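Local coordinates for DUF3298 domain-containing protein (Pseudomonas aeruginosa, PDB 4E72), which is of unknown function, a DUF3298-family protein with a signal sequence, probably carried as a lipoprotein in the bacterial envelope, at residues 31-36 with 70-75; 46-51 with 99-104; 114-119 with 201-206. All blocks are in the same frame, centred on the assembly; numbering follows the deposited sequence.

Interaction 1: residues 31-36 with 70-75; sequences VNIDTL and AYERQF
Val31, Ile33, Glu72 and Phe75 form a buried, mainly apolar helix-on-sheet contact in which helix 68-78 lies on one face of the mixed six-stranded sheet, over strand 30-37. The axes of segments 31-36 and 70-75 run nearly antiparallel, at 167°, and approach to 9.5 Å, and the backbones come nearest at Val31 and Glu72. Val31 carries most of the packing with its two methyls divided between two helix residues one turn apart. CG2, opposite the carbonyl carbon and beside the backbone N, reaches the Phe75 ring obliquely, with CD2 3.4 Å away, and also lies near Phe75 CB. CG1, trans to the backbone N (chi1 177°), turns to the other side and meets Glu72 CB at 4.0 Å. That same CB takes the end of Ile33, whose CD1 stops 4.1 Å from it, so the aliphatic root of the glutamate sits against two alternate strand residues facing the helix. The polar end of Glu72 goes on past Val31 toward the strand backbone. There a water bridges the two segments, 2.8 Å from Val31 O and 2.6 Å from Glu72 OE2. OE2 is also hydrogen-bonded to ND1 of His18 on the adjoining edge strand 12-19, which ties the carboxylate to a second strand. Phe75 extends the packing to Trp83 and Ser85, while Tyr71 bonds through OH to Ser85 OG. Alternate strand side chains directed at a helix laid along the sheet are characteristic of a layered alpha/beta arrangement, here with a water-linked glutamate at its border.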
loop_
_atom_site.group_PDB
_atom_site.type_symbol
_atom_site.label_atom_id
_atom_site.label_comp_id
_atom_site.label_asym_id
_atom_site.label_seq_id
_atom_site.Cartn_x
_atom_site.Cartn_y
_atom_site.Cartn_z
ATOM N N VAL A 31 -8.101 -9.895 16.080
ATOM C CA VAL A 31 -7.220 -9.930 14.906
ATOM C C VAL A 31 -8.076 -10.201 13.676
ATOM O O VAL A 31 -8.756 -11.229 13.601
ATOM C CB VAL A 31 -6.017 -10.913 14.979
ATOM C CG1 VAL A 31 -5.226 -10.892 13.667
ATOM C CG2 VAL A 31 -5.100 -10.559 16.140
ATOM N N ASN A 32 -8.033 -9.279 12.715
ATOM C CA ASN A 32 -8.807 -9.404 11.488
ATOM C C ASN A 32 -7.850 -9.434 10.285
ATOM O O ASN A 32 -7.171 -8.448 10.020
ATOM C CB ASN A 32 -9.851 -8.264 11.404
ATOM C CG ASN A 32 -10.769 -8.336 10.207
ATOM O OD1 ASN A 32 -10.340 -8.473 9.051
ATOM N ND2 ASN A 32 -12.055 -8.186 10.458
ATOM N N ILE A 33 -7.768 -10.589 9.598
ATOM C CA ILE A 33 -6.869 -10.806 8.451
ATOM C C ILE A 33 -7.683 -11.168 7.206
ATOM O O ILE A 33 -8.406 -12.165 7.211
ATOM C CB ILE A 33 -5.782 -11.892 8.756
ATOM C CG1 ILE A 33 -4.815 -11.414 9.871
ATOM C CG2 ILE A 33 -4.987 -12.292 7.468
ATOM C CD1 ILE A 33 -4.074 -12.517 10.552
ATOM N N ASP A 34 -7.539 -10.357 6.140
ATOM C CA ASP A 34 -8.206 -10.505 4.846
ATOM C C ASP A 34 -7.143 -10.529 3.751
ATOM O O ASP A 34 -6.735 -9.486 3.245
ATOM C CB ASP A 34 -9.223 -9.362 4.636
ATOM C CG ASP A 34 -10.005 -9.388 3.325
ATOM O OD1 ASP A 34 -9.885 -10.394 2.567
ATOM O OD2 ASP A 34 -10.722 -8.395 3.040
ATOM N N THR A 35 -6.675 -11.725 3.399
ATOM C CA THR A 35 -5.599 -11.835 2.429
ATOM C C THR A 35 -6.055 -12.579 1.159
ATOM O O THR A 35 -7.254 -12.842 0.985
ATOM C CB THR A 35 -4.355 -12.418 3.097
ATOM O OG1 THR A 35 -3.232 -12.172 2.253
ATOM C CG2 THR A 35 -4.495 -13.905 3.460
ATOM N N LEU A 36 -5.084 -12.846 0.252
ATOM C CA LEU A 36 -5.295 -13.457 -1.053
ATOM C C LEU A 36 -4.310 -14.563 -1.390
ATOM O O LEU A 36 -3.123 -14.489 -1.049
ATOM C CB LEU A 36 -5.130 -12.387 -2.153
ATOM C CG LEU A 36 -6.054 -11.185 -2.187
ATOM C CD1 LEU A 36 -5.475 -10.126 -3.093
ATOM C CD2 LEU A 36 -7.453 -11.570 -2.660
ATOM N N ALA A 70 1.136 -17.315 12.896
ATOM C CA ALA A 70 2.044 -17.110 14.026
ATOM C C ALA A 70 1.848 -15.686 14.584
ATOM O O ALA A 70 1.833 -15.515 15.800
ATOM C CB ALA A 70 3.498 -17.347 13.618
ATOM N N TYR A 71 1.654 -14.684 13.703
ATOM C CA TYR A 71 1.422 -13.290 14.125
ATOM C C TYR A 71 0.112 -13.168 14.924
ATOM O O TYR A 71 0.098 -12.533 15.976
ATOM C CB TYR A 71 1.396 -12.308 12.928
ATOM C CG TYR A 71 0.894 -10.927 13.316
ATOM C CD1 TYR A 71 1.693 -10.055 14.052
ATOM C CD2 TYR A 71 -0.407 -10.519 13.007
ATOM C CE1 TYR A 71 1.217 -8.817 14.467
ATOM C CE2 TYR A 71 -0.903 -9.289 13.444
ATOM C CZ TYR A 71 -0.076 -8.430 14.147
ATOM O OH TYR A 71 -0.508 -7.179 14.507
ATOM N N GLU A 72 -0.974 -13.726 14.398
ATOM C CA GLU A 72 -2.305 -13.699 15.018
ATOM C C GLU A 72 -2.249 -14.314 16.429
ATOM O O GLU A 72 -2.696 -13.684 17.380
ATOM C CB GLU A 72 -3.318 -14.420 14.104
ATOM C CG GLU A 72 -4.527 -15.002 14.821
ATOM C CD GLU A 72 -5.568 -15.497 13.850
ATOM O OE1 GLU A 72 -5.454 -16.657 13.393
ATOM O OE2 GLU A 72 -6.471 -14.705 13.503
ATOM N N ARG A 73 -1.615 -15.495 16.559
ATOM C CA ARG A 73 -1.388 -16.213 17.817
ATOM C C ARG A 73 -0.575 -15.333 18.792
ATOM O O ARG A 73 -0.982 -15.177 19.950
ATOM C CB ARG A 73 -0.677 -17.548 17.522
ATOM C CG ARG A 73 -0.130 -18.326 18.714
ATOM C CD ARG A 73 0.243 -19.755 18.312
ATOM N NE ARG A 73 1.326 -19.834 17.317
ATOM C CZ ARG A 73 1.188 -20.274 16.064
ATOM N NH1 ARG A 73 -0.003 -20.657 15.611
ATOM N NH2 ARG A 73 2.237 -20.333 15.254
ATOM N N GLN A 74 0.562 -14.763 18.328
ATOM C CA GLN A 74 1.385 -13.900 19.172
ATOM C C GLN A 74 0.616 -12.627 19.641
ATOM O O GLN A 74 0.632 -12.325 20.831
ATOM C CB GLN A 74 2.681 -13.512 18.463
ATOM C CG GLN A 74 3.657 -12.769 19.393
ATOM C CD GLN A 74 4.881 -12.234 18.699
ATOM O OE1 GLN A 74 5.224 -12.620 17.579
ATOM N NE2 GLN A 74 5.575 -11.337 19.365
ATOM N N PHE A 75 -0.084 -11.920 18.732
ATOM C CA PHE A 75 -0.832 -10.699 19.096
ATOM C C PHE A 75 -1.900 -10.996 20.141
ATOM O O PHE A 75 -1.986 -10.271 21.126
ATOM C CB PHE A 75 -1.473 -10.025 17.849
ATOM C CG PHE A 75 -2.185 -8.729 18.174
ATOM C CD1 PHE A 75 -1.505 -7.520 18.151
ATOM C CD2 PHE A 75 -3.531 -8.722 18.533
ATOM C CE1 PHE A 75 -2.164 -6.319 18.475
ATOM C CE2 PHE A 75 -4.189 -7.525 18.856
ATOM C CZ PHE A 75 -3.502 -6.331 18.811
HETATM O O HOH W 1 -7.864 -13.223 11.920
#

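Interaction 2: residues 46-51 with 99-104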
loop_
_atom_site.group_PDB
_atom_site.type_symbol
_atom_site.label_atom_id
_atom_site.label_comp_id
_atom_site.label_asym_id
_atom_site.label_seq_id
_atom_site.Cartn_x
_atom_site.Cartn_y
_atom_site.Cartn_z
ATOM N N PRO A 46 3.372 -16.160 -0.881
ATOM C CA PRO A 46 4.273 -15.770 0.227
ATOM C C PRO A 46 4.751 -14.315 0.159
ATOM O O PRO A 46 5.200 -13.773 1.176
ATOM C CB PRO A 46 5.458 -16.729 0.089
ATOM C CG PRO A 46 5.445 -17.169 -1.315
ATOM C CD PRO A 46 4.024 -17.152 -1.770
ATOM N N ILE A 47 4.683 -13.701 -1.040
ATOM C CA ILE A 47 5.066 -12.306 -1.292
ATOM C C ILE A 47 4.029 -11.380 -0.610
ATOM O O ILE A 47 4.387 -10.366 0.007
ATOM C CB ILE A 47 5.168 -12.071 -2.825
ATOM C CG1 ILE A 47 6.502 -12.654 -3.386
ATOM C CG2 ILE A 47 4.970 -10.591 -3.187
ATOM C CD1 ILE A 47 6.603 -12.714 -4.994
ATOM N N VAL A 48 2.758 -11.750 -0.710
ATOM C CA VAL A 48 1.675 -11.003 -0.087
ATOM C C VAL A 48 1.766 -11.182 1.434
ATOM O O VAL A 48 1.726 -10.190 2.162
ATOM C CB VAL A 48 0.311 -11.467 -0.654
ATOM C CG1 VAL A 48 -0.846 -10.978 0.205
ATOM C CG2 VAL A 48 0.150 -11.001 -2.088
ATOM N N GLU A 49 1.921 -12.438 1.903
ATOM C CA GLU A 49 2.023 -12.747 3.340
ATOM C C GLU A 49 3.154 -11.938 3.997
ATOM O O GLU A 49 2.907 -11.309 5.019
ATOM C CB GLU A 49 2.221 -14.259 3.585
ATOM C CG GLU A 49 2.205 -14.606 5.073
ATOM C CD GLU A 49 2.236 -16.070 5.448
ATOM O OE1 GLU A 49 3.309 -16.699 5.304
ATOM O OE2 GLU A 49 1.220 -16.558 5.994
ATOM N N ARG A 50 4.366 -11.922 3.396
ATOM C CA ARG A 50 5.524 -11.195 3.925
ATOM C C ARG A 50 5.262 -9.680 3.942
ATOM O O ARG A 50 5.573 -9.028 4.945
ATOM C CB ARG A 50 6.799 -11.515 3.109
ATOM C CG ARG A 50 7.955 -10.529 3.323
ATOM C CD ARG A 50 8.845 -10.892 4.497
ATOM N NE ARG A 50 10.105 -11.478 4.037
ATOM C CZ ARG A 50 11.233 -10.795 3.869
ATOM N NH1 ARG A 50 11.280 -9.495 4.138
ATOM N NH2 ARG A 50 12.327 -11.409 3.436
ATOM N N ALA A 51 4.674 -9.131 2.855
ATOM C CA ALA A 51 4.380 -7.698 2.746
ATOM C C ALA A 51 3.391 -7.264 3.839
ATOM O O ALA A 51 3.530 -6.160 4.372
ATOM C CB ALA A 51 3.844 -7.355 1.360
ATOM N N VAL A 99 0.012 -7.075 -11.781
ATOM C CA VAL A 99 -0.964 -7.239 -10.685
ATOM C C VAL A 99 -0.648 -6.154 -9.668
ATOM O O VAL A 99 0.469 -6.117 -9.171
ATOM C CB VAL A 99 -1.016 -8.653 -10.031
ATOM C CG1 VAL A 99 -2.227 -8.781 -9.100
ATOM C CG2 VAL A 99 -1.047 -9.749 -11.078
ATOM N N ILE A 100 -1.583 -5.227 -9.424
ATOM C CA ILE A 100 -1.357 -4.156 -8.451
ATOM C C ILE A 100 -2.131 -4.517 -7.194
ATOM O O ILE A 100 -3.348 -4.530 -7.212
ATOM C CB ILE A 100 -1.674 -2.717 -8.955
ATOM C CG1 ILE A 100 -1.182 -2.420 -10.388
ATOM C CG2 ILE A 100 -1.254 -1.640 -7.911
ATOM C CD1 ILE A 100 0.287 -2.699 -10.757
ATOM N N ILE A 101 -1.416 -4.902 -6.147
ATOM C CA ILE A 101 -1.983 -5.296 -4.862
ATOM C C ILE A 101 -1.860 -4.128 -3.908
ATOM O O ILE A 101 -0.765 -3.588 -3.745
ATOM C CB ILE A 101 -1.307 -6.585 -4.295
ATOM C CG1 ILE A 101 -1.574 -7.794 -5.242
ATOM C CG2 ILE A 101 -1.824 -6.895 -2.870
ATOM C CD1 ILE A 101 -0.641 -8.940 -5.080
ATOM N N GLU A 102 -2.994 -3.726 -3.308
ATOM C CA GLU A 102 -3.035 -2.668 -2.294
ATOM C C GLU A 102 -3.121 -3.303 -0.908
ATOM O O GLU A 102 -3.942 -4.208 -0.680
ATOM C CB GLU A 102 -4.189 -1.683 -2.519
ATOM C CG GLU A 102 -3.904 -0.359 -1.821
ATOM C CD GLU A 102 -4.898 0.781 -1.945
ATOM O OE1 GLU A 102 -5.541 0.929 -3.011
ATOM O OE2 GLU A 102 -4.973 1.577 -0.982
ATOM N N LEU A 103 -2.262 -2.819 0.012
ATOM C CA LEU A 103 -2.141 -3.300 1.388
ATOM C C LEU A 103 -2.633 -2.278 2.397
ATOM O O LEU A 103 -2.315 -1.099 2.274
ATOM C CB LEU A 103 -0.669 -3.633 1.694
ATOM C CG LEU A 103 0.082 -4.455 0.632
ATOM C CD1 LEU A 103 1.548 -4.194 0.712
ATOM C CD2 LEU A 103 -0.221 -5.949 0.759
ATOM N N SER A 104 -3.408 -2.739 3.400
ATOM C CA SER A 104 -3.973 -1.927 4.489
ATOM C C SER A 104 -3.725 -2.589 5.804
ATOM O O SER A 104 -3.858 -3.810 5.930
ATOM C CB SER A 104 -5.487 -1.749 4.341
ATOM O OG SER A 104 -5.854 -1.254 3.070
#
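Ala51 and Val48, one turn apart on helix 44-54, pack against Leu103 and Ile101 of strand 98-108, an alpha/beta layer in which the helix rests on one face of the mixed sheet. The contact is wholly apolar across the two segments and small, burying 159 Å² in all. Its spacing suits both elements: Val48 pairs with Ile101 and Ala51 with Leu103, so residues three apart on the helix meet residues two apart on the strand. The backbones stay well separated, with CA atoms of Val48 and Ile101 8.3 Å apart and those of Ala51 and Leu103 8.0 Å apart, and side chains fill the interval. Leu103 ends with CD1 4.0 Å from Ala51 CB, the single methyl of that helix residue.

Backbone bonds hold each element in shape separately. In the helix, Ala51 N bonds to Ile47 O; in the sheet, Ile101 pairs with Ile121 on strand 115-124, and Glu102 with Lys90 on strand 84-95. Further apolar contacts close the layer: Val48 and Leu103 both touch Ala89 of strand 84-95, Ala51 touches Ile121, and Ile101 reaches Leu44 near the start of the helix. Charged groups lie away from the interface, with Glu102 salt-bridged to Arg92, and Arg50 to Glu54 within its own helix.

In the Val48-Ile101 pair the side chains cross at about a right angle. Ile101 sets CG1 opposite its carbonyl carbon (chi1 -63°) and extends it onward through chi2 160°, which brings CD1 to 3.7 Å from Val48 CG2.

Interaction 3: residues 114-119 with 201-206; sequences GMPGRG and YAHPEL
Pro116 and Arg118, on strand 115-124, face the loop at 201-204 that leads into strand 205-208, with the backbones well apart: CA of Arg118 and CA of His203 are 8.0 Å from each other. His203 spans the gap and carries the whole loop side of the contact. Its imidazole meets the bent Arg118 side chain, whose CG lies over one ring face. Arg118 CG stands 3.5 Å from the ring centroid and 3° off the normal, a CH-pi contact almost exactly over the ring centre. The bend at chi2 carries the guanidinium past the ND1-CE1 side of the ring, where CZ comes 3.5 Å from His203 CE1. His203 CE1 lies over the centre of one guanidinium face; with the planes 41° apart and the guanidinium displaced beyond the ring, the two groups are not stacked. Pro116 completes the site from the ring's edge: its CB lies near the imidazole plane, 3.9 Å from CE1.

The guanidinium is also held by its own strand. Arg118 NH1 donates to Gly117 O over 3.0 Å; the acceptor lies in the guanidinium plane, but the donor sits well above the carbonyl plane, 51° out of it. Around the site, Arg118 also packs on Glu102 and Ser104 of strand 98-108, and His203 on Lys190 of strand 187-190.

His203 NE2 is buried by the contact with no partner in the model. The nearby guanidinium and Lys190 may disfavour a protonated imidazole, though Glu205, salt-bridged to Lys190, would soften the effect.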
loop_
_atom_site.group_PDB
_atom_site.type_symbol
_atom_site.label_atom_id
_atom_site.label_comp_id
_atom_site.label_asym_id
_atom_site.label_seq_id
_atom_site.Cartn_x
_atom_site.Cartn_y
_atom_site.Cartn_z
ATOM N N GLY A 114 -5.873 4.729 16.769
ATOM C CA GLY A 114 -5.196 3.648 16.073
ATOM C C GLY A 114 -4.130 4.126 15.110
ATOM O O GLY A 114 -4.014 5.327 14.844
HETATM N N MSE A 115 -3.348 3.183 14.585
HETATM C CA MSE A 115 -2.246 3.436 13.656
HETATM C C MSE A 115 -2.497 2.801 12.290
HETATM O O MSE A 115 -2.337 1.589 12.146
HETATM C CB MSE A 115 -0.925 2.920 14.243
HETATM C CG MSE A 115 -0.584 3.600 15.540
HETATM SE SE MSE A 115 0.435 2.523 16.792
HETATM C CE MSE A 115 -1.014 1.854 17.863
ATOM N N PRO A 116 -2.874 3.599 11.266
ATOM C CA PRO A 116 -3.080 3.022 9.925
ATOM C C PRO A 116 -1.776 2.885 9.114
ATOM O O PRO A 116 -0.823 3.655 9.287
ATOM C CB PRO A 116 -4.025 4.020 9.259
ATOM C CG PRO A 116 -3.672 5.347 9.881
ATOM C CD PRO A 116 -3.098 5.064 11.264
ATOM N N GLY A 117 -1.758 1.897 8.221
ATOM C CA GLY A 117 -0.668 1.669 7.282
ATOM C C GLY A 117 -1.220 1.362 5.900
ATOM O O GLY A 117 -2.312 0.801 5.769
ATOM N N ARG A 118 -0.475 1.735 4.859
ATOM C CA ARG A 118 -0.825 1.466 3.446
ATOM C C ARG A 118 0.416 1.051 2.742
ATOM O O ARG A 118 1.496 1.396 3.191
ATOM C CB ARG A 118 -1.479 2.672 2.721
ATOM C CG ARG A 118 -2.860 3.063 3.201
ATOM C CD ARG A 118 -3.961 2.080 2.844
ATOM N NE ARG A 118 -5.274 2.577 3.264
ATOM C CZ ARG A 118 -5.753 2.542 4.509
ATOM N NH1 ARG A 118 -5.034 2.006 5.495
ATOM N NH2 ARG A 118 -6.947 3.051 4.782
ATOM N N GLY A 119 0.262 0.306 1.656
ATOM C CA GLY A 119 1.371 -0.178 0.836
ATOM C C GLY A 119 0.910 -0.701 -0.513
ATOM O O GLY A 119 -0.289 -0.928 -0.746
ATOM N N TYR A 201 -7.220 14.223 6.072
ATOM C CA TYR A 201 -7.046 14.011 4.616
ATOM C C TYR A 201 -6.749 12.528 4.292
ATOM O O TYR A 201 -6.524 12.188 3.133
ATOM C CB TYR A 201 -5.932 14.916 4.058
ATOM C CG TYR A 201 -6.312 16.381 4.035
ATOM C CD1 TYR A 201 -6.215 17.166 5.180
ATOM C CD2 TYR A 201 -6.802 16.976 2.876
ATOM C CE1 TYR A 201 -6.598 18.507 5.176
ATOM C CE2 TYR A 201 -7.206 18.314 2.861
ATOM C CZ TYR A 201 -7.084 19.081 4.010
ATOM O OH TYR A 201 -7.450 20.408 3.996
ATOM N N ALA A 202 -6.744 11.654 5.326
ATOM C CA ALA A 202 -6.503 10.206 5.253
ATOM C C ALA A 202 -5.157 9.887 4.566
ATOM O O ALA A 202 -4.106 10.339 5.030
ATOM C CB ALA A 202 -7.666 9.510 4.539
ATOM N N HIS A 203 -5.201 9.159 3.441
ATOM C CA HIS A 203 -4.013 8.742 2.708
ATOM C C HIS A 203 -3.998 9.432 1.350
ATOM O O HIS A 203 -4.592 8.891 0.415
ATOM C CB HIS A 203 -3.998 7.206 2.590
ATOM C CG HIS A 203 -3.813 6.528 3.909
ATOM N ND1 HIS A 203 -4.868 5.908 4.560
ATOM C CD2 HIS A 203 -2.709 6.445 4.689
ATOM C CE1 HIS A 203 -4.371 5.478 5.708
ATOM N NE2 HIS A 203 -3.066 5.742 5.808
ATOM N N PRO A 204 -3.386 10.653 1.231
ATOM C CA PRO A 204 -3.429 11.371 -0.053
ATOM C C PRO A 204 -2.856 10.571 -1.222
ATOM O O PRO A 204 -1.862 9.848 -1.077
ATOM C CB PRO A 204 -2.596 12.636 0.202
ATOM C CG PRO A 204 -2.588 12.811 1.683
ATOM C CD PRO A 204 -2.653 11.428 2.252
ATOM N N GLU A 205 -3.531 10.682 -2.369
ATOM C CA GLU A 205 -3.117 10.036 -3.618
ATOM C C GLU A 205 -2.771 11.074 -4.653
ATOM O O GLU A 205 -3.633 11.861 -5.059
ATOM C CB GLU A 205 -4.190 9.079 -4.180
ATOM C CG GLU A 205 -4.246 7.744 -3.457
ATOM C CD GLU A 205 -5.159 6.682 -4.049
ATOM O OE1 GLU A 205 -5.620 6.847 -5.202
ATOM O OE2 GLU A 205 -5.394 5.664 -3.362
ATOM N N LEU A 206 -1.490 11.077 -5.051
ATOM C CA LEU A 206 -0.962 11.939 -6.101
ATOM C C LEU A 206 -0.996 11.166 -7.402
ATOM O O LEU A 206 -0.725 9.952 -7.394
ATOM C CB LEU A 206 0.473 12.382 -5.761
ATOM C CG LEU A 206 0.666 13.773 -5.134
ATOM C CD1 LEU A 206 -0.143 13.951 -3.855
ATOM C CD2 LEU A 206 2.127 14.015 -4.849
#

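All three contacts reach the mixed six-stranded sheet. Interactions 1 and 2 place the successive helices 68-78 and 44-54 on strands 30-37 and 98-108; their centres are about 14 Å apart, they touch where Thr35 OG1 packs on Val48 CG1, and their segments alternate along the chain. Interaction 3 follows both in sequence. It lies about 16 Å from interaction 2 between centres and adjoins it through neighbouring strands 98-108 and 115-124, where Leu103 N probably hydrogen-bonds to Gly119 O. The centres of interactions 1 and 3 are about 20 Å apart and the two do not touch. Together they join the helix layer, the large sheet and the loop entering the separate three-stranded sheet.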